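Local coordinates for protein PRD-containing transcription regulator (Lactobacillus casei, PDB 3NUF) that probably regulates transcription through an all-helical PRD (PTS regulation domain), although its target genes and any regulatory signal are not established, at residues A27-A30 with L31-V35; E101-E104 with K105-L108. One frame throughout, in Å; residues are numbered along the deposited sequence.

Contact 1 (27-30 with 31-35) and contact 2 (101-104 with 105-108) follow each other along one all-helical chain, and both fall within the PRD range. The first is a stretch of helix 25-41; the second is the loop after helix 84-97 as it runs into helix 104-115. Their centres lie about 17 Å apart on opposite sides of the chain's centre, and their nearest atoms stay about 6 Å apart without touching. What joins them is the core of the bundle: Leu54 of helix 48-67 and Val93 of helix 84-97 each meet Val35 from contact 1 and Leu108 from contact 2, so two distant local structures pack against shared residues.

Contact 1: A27-A30 with L31-V35. With EDO (1,2-ethanediol), chain G.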
loop_
_atom_site.group_PDB
_atom_site.type_symbol
_atom_site.label_atom_id
_atom_site.label_comp_id
_atom_site.label_asym_id
_atom_site.label_seq_id
_atom_site.Cartn_x
_atom_site.Cartn_y
_atom_site.Cartn_z
ATOM N N ALA A 27 13.112 -4.277 -3.133
ATOM C CA ALA A 27 11.899 -4.691 -2.460
ATOM C C ALA A 27 10.841 -3.619 -2.503
ATOM O O ALA A 27 9.673 -3.929 -2.638
ATOM C CB ALA A 27 12.219 -5.098 -1.001
ATOM N N ALA A 28 11.260 -2.371 -2.475
ATOM C CA ALA A 28 10.284 -1.285 -2.554
ATOM C C ALA A 28 9.645 -1.216 -3.933
ATOM O O ALA A 28 8.409 -1.042 -4.066
ATOM C CB ALA A 28 10.880 0.038 -2.154
ATOM N N THR A 29 10.449 -1.406 -4.980
ATOM C CA THR A 29 9.915 -1.443 -6.335
ATOM C C THR A 29 8.946 -2.598 -6.500
ATOM O O THR A 29 7.865 -2.426 -7.017
ATOM C CB THR A 29 10.995 -1.523 -7.401
ATOM O OG1 THR A 29 11.879 -0.404 -7.222
ATOM C CG2 THR A 29 10.395 -1.454 -8.830
ATOM N N ALA A 30 9.352 -3.793 -6.039
ATOM C CA ALA A 30 8.493 -4.967 -6.117
ATOM C C ALA A 30 7.154 -4.746 -5.417
ATOM O O ALA A 30 6.086 -5.084 -5.945
ATOM C CB ALA A 30 9.186 -6.187 -5.525
ATOM N N LEU A 31 7.237 -4.118 -4.251
ATOM C CA LEU A 31 6.006 -3.894 -3.450
ATOM C C LEU A 31 5.060 -2.881 -4.142
ATOM O O LEU A 31 3.858 -3.131 -4.228
ATOM C CB LEU A 31 6.381 -3.436 -2.032
ATOM C CG LEU A 31 5.214 -3.129 -1.101
ATOM C CD1 LEU A 31 4.294 -4.339 -0.957
ATOM C CD2 LEU A 31 5.741 -2.689 0.277
ATOM N N VAL A 32 5.594 -1.731 -4.562
ATOM C CA VAL A 32 4.760 -0.784 -5.294
ATOM C C VAL A 32 4.138 -1.425 -6.528
ATOM O O VAL A 32 2.928 -1.272 -6.795
ATOM C CB VAL A 32 5.593 0.465 -5.667
ATOM C CG1 VAL A 32 4.778 1.400 -6.567
ATOM C CG2 VAL A 32 5.984 1.202 -4.443
ATOM N N ASN A 33 4.936 -2.139 -7.327
ATOM C CA ASN A 33 4.405 -2.825 -8.466
ATOM C C ASN A 33 3.263 -3.776 -8.091
ATOM O O ASN A 33 2.226 -3.853 -8.752
ATOM C CB ASN A 33 5.478 -3.667 -9.154
ATOM C CG ASN A 33 6.545 -2.869 -9.875
ATOM O OD1 ASN A 33 6.419 -1.703 -10.091
ATOM N ND2 ASN A 33 7.617 -3.571 -10.250
ATOM N N TYR A 34 3.488 -4.572 -7.017
ATOM C CA TYR A 34 2.490 -5.532 -6.533
ATOM C C TYR A 34 1.178 -4.838 -6.181
ATOM O O TYR A 34 0.075 -5.280 -6.569
ATOM C CB TYR A 34 3.041 -6.321 -5.344
ATOM C CG TYR A 34 2.045 -7.139 -4.587
ATOM C CD1 TYR A 34 1.765 -8.431 -4.971
ATOM C CD2 TYR A 34 1.391 -6.639 -3.472
ATOM C CE1 TYR A 34 0.866 -9.190 -4.271
ATOM C CE2 TYR A 34 0.459 -7.388 -2.796
ATOM C CZ TYR A 34 0.231 -8.653 -3.210
ATOM O OH TYR A 34 -0.686 -9.441 -2.516
ATOM N N VAL A 35 1.281 -3.743 -5.444
ATOM C CA VAL A 35 0.073 -3.013 -5.020
ATOM C C VAL A 35 -0.694 -2.418 -6.226
ATOM O O VAL A 35 -1.929 -2.500 -6.296
ATOM C CB VAL A 35 0.351 -1.989 -3.975
ATOM C CG1 VAL A 35 -0.914 -1.202 -3.626
ATOM C CG2 VAL A 35 0.868 -2.670 -2.703
HETATM C C1 EDO G . -0.315 -12.431 -3.126
HETATM O O1 EDO G . -1.418 -11.523 -3.198
HETATM C C2 EDO G . -0.332 -13.062 -1.761
HETATM O O2 EDO G . 0.927 -12.833 -1.116
#
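Ala30 and Leu31 lie at the middle of one continuous helix, and their backbones tie it together in both directions. The carbonyl of Ala30 accepts from Tyr34 N (Ala30 O to Tyr34 N 2.9 Å), while Leu31 N reaches back to Ala27 O at 2.9 Å. With CG anti to the backbone N (chi1 178°), the rest of the Leu31 side chain leaves the preceding turn and meets Ile97 of helix 84-97. Thr29 sits one turn before Asn33, and their side chains run alongside each other. Thr29 CG2 lies 3.8 Å from Asn33 ND2, yet the firm bond of this pair is in the backbone: Asn33 N gives to Thr29 O at 3.0 Å and a nearly straight 171°. The amide of Asn33 also lies close to that carbonyl without bonding to it. The hydroxyl of Thr29 turns the other way, to Ala25 O in the previous turn. Tyr34 stacks its ring with His96, and an ethanediol, probably from the crystallisation liquor and also hydrogen-bonded to Gln92 and His96, brings an oxygen to the ring edge near OH at a spacing too short to be trusted in detail. Cohesion here rests on successive i to i+4 backbone hydrogen bonds that satisfy the carbonyls of Ala27-Ala30 and the N-H groups of Leu31-Tyr34, while the side chains divide between a polar flank and apolar packing against neighbouring helices.

Contact 2: E101-E104 with K105-L108; sequences EVAE and KYVL
Val102 lies alongside Lys105 just after the chain enters a type I turn, which spans Glu101 to Glu104 and is closed by Glu104 N bonding to Glu101 O at 3.1 Å. The carbonyl of Val102 accepts from Lys105 N (Val102 O to Lys105 N 3.0 Å). Beside it the two side chains run in the same direction, Val102 CG1 lying 4.1 Å from Lys105 CE. Lys105 places CG between its backbone N and carbonyl carbon (chi1 71°), then stays extended; CG thereby sits over the centre of one face of the Tyr106 ring. Ala103 comes next. Its methyl packs on the same tyrosine, Ala103 CB to Tyr106 CE2 3.7 Å, and its oxygen has two partners. Tyr106 N approaches Ala103 O at 3.2 Å from well above the carbonyl plane, and a water donates to the same oxygen while accepting from Val107 N, bridging the place where an i to i+4 bond would otherwise form. At Glu104 the longer pattern appears: Leu108 N gives to Glu104 O at 3.5 Å, a weak bond. The buried carboxylate of Glu104 bends away to a salt bridge with Arg64 of helix 48-67. Three i to i+3 bonds, a water insertion and then an i to i+4 bond describe a type I turn winding into the first turn of an alpha-helix, here helix 104-115 of the PRD bundle.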
loop_
_atom_site.group_PDB
_atom_site.type_symbol
_atom_site.label_atom_id
_atom_site.label_comp_id
_atom_site.label_asym_id
_atom_site.label_seq_id
_atom_site.Cartn_x
_atom_site.Cartn_y
_atom_site.Cartn_z
ATOM N N GLU A 101 1.885 -6.229 11.913
ATOM C CA GLU A 101 0.651 -6.441 12.629
ATOM C C GLU A 101 -0.570 -6.284 11.742
ATOM O O GLU A 101 -0.583 -5.452 10.829
ATOM C CB GLU A 101 0.544 -5.457 13.789
ATOM C CG GLU A 101 1.705 -5.589 14.763
ATOM C CD GLU A 101 1.902 -6.969 15.382
ATOM O OE1 GLU A 101 0.849 -7.506 15.834
ATOM O OE2 GLU A 101 3.062 -7.477 15.475
ATOM N N VAL A 102 -1.592 -7.083 12.003
ATOM C CA VAL A 102 -2.804 -7.063 11.201
ATOM C C VAL A 102 -3.342 -5.642 11.023
ATOM O O VAL A 102 -3.769 -5.269 9.933
ATOM C CB VAL A 102 -3.918 -7.991 11.798
ATOM C CG1 VAL A 102 -5.273 -7.804 11.097
ATOM C CG2 VAL A 102 -3.474 -9.452 11.695
ATOM N N ALA A 103 -3.375 -4.885 12.105
ATOM C CA ALA A 103 -3.962 -3.569 12.112
ATOM C C ALA A 103 -3.255 -2.526 11.270
ATOM O O ALA A 103 -3.801 -1.430 11.109
ATOM C CB ALA A 103 -4.135 -3.091 13.574
ATOM N N GLU A 104 -2.116 -2.809 10.666
ATOM C CA GLU A 104 -1.546 -1.993 9.627
ATOM C C GLU A 104 -2.584 -1.806 8.504
ATOM O O GLU A 104 -2.508 -0.825 7.745
ATOM C CB GLU A 104 -0.308 -2.600 9.041
ATOM C CG GLU A 104 0.905 -2.667 9.937
ATOM C CD GLU A 104 1.777 -1.408 9.985
ATOM O OE1 GLU A 104 1.597 -0.451 9.170
ATOM O OE2 GLU A 104 2.686 -1.411 10.851
ATOM N N LYS A 105 -3.535 -2.727 8.359
ATOM C CA LYS A 105 -4.494 -2.603 7.274
ATOM C C LYS A 105 -5.314 -1.332 7.345
ATOM O O LYS A 105 -5.816 -0.887 6.304
ATOM C CB LYS A 105 -5.406 -3.831 7.214
ATOM C CG LYS A 105 -6.410 -3.952 8.318
ATOM C CD LYS A 105 -7.231 -5.241 8.249
ATOM C CE LYS A 105 -8.139 -5.393 9.404
ATOM N NZ LYS A 105 -9.042 -6.634 9.312
ATOM N N TYR A 106 -5.562 -0.792 8.526
ATOM C CA TYR A 106 -6.507 0.346 8.610
ATOM C C TYR A 106 -6.029 1.581 7.900
ATOM O O TYR A 106 -6.691 2.109 6.988
ATOM C CB TYR A 106 -6.890 0.584 10.074
ATOM C CG TYR A 106 -7.572 -0.585 10.735
ATOM C CD1 TYR A 106 -8.773 -1.049 10.233
ATOM C CD2 TYR A 106 -7.016 -1.245 11.838
ATOM C CE1 TYR A 106 -9.376 -2.126 10.815
ATOM C CE2 TYR A 106 -7.613 -2.320 12.408
ATOM C CZ TYR A 106 -8.783 -2.782 11.896
ATOM O OH TYR A 106 -9.397 -3.886 12.444
ATOM N N VAL A 107 -4.854 2.054 8.240
ATOM C CA VAL A 107 -4.333 3.264 7.578
ATOM C C VAL A 107 -4.141 2.981 6.081
ATOM O O VAL A 107 -4.464 3.823 5.237
ATOM C CB VAL A 107 -3.069 3.768 8.233
ATOM C CG1 VAL A 107 -2.320 4.795 7.371
ATOM C CG2 VAL A 107 -3.426 4.377 9.582
ATOM N N LEU A 108 -3.640 1.796 5.725
ATOM C CA LEU A 108 -3.463 1.468 4.298
ATOM C C LEU A 108 -4.787 1.463 3.550
ATOM O O LEU A 108 -4.859 1.939 2.407
ATOM C CB LEU A 108 -2.728 0.149 4.128
ATOM C CG LEU A 108 -2.563 -0.320 2.670
ATOM C CD1 LEU A 108 -1.770 0.671 1.827
ATOM C CD2 LEU A 108 -1.909 -1.703 2.625
HETATM O O HOH W 1 -3.270 1.165 10.491
#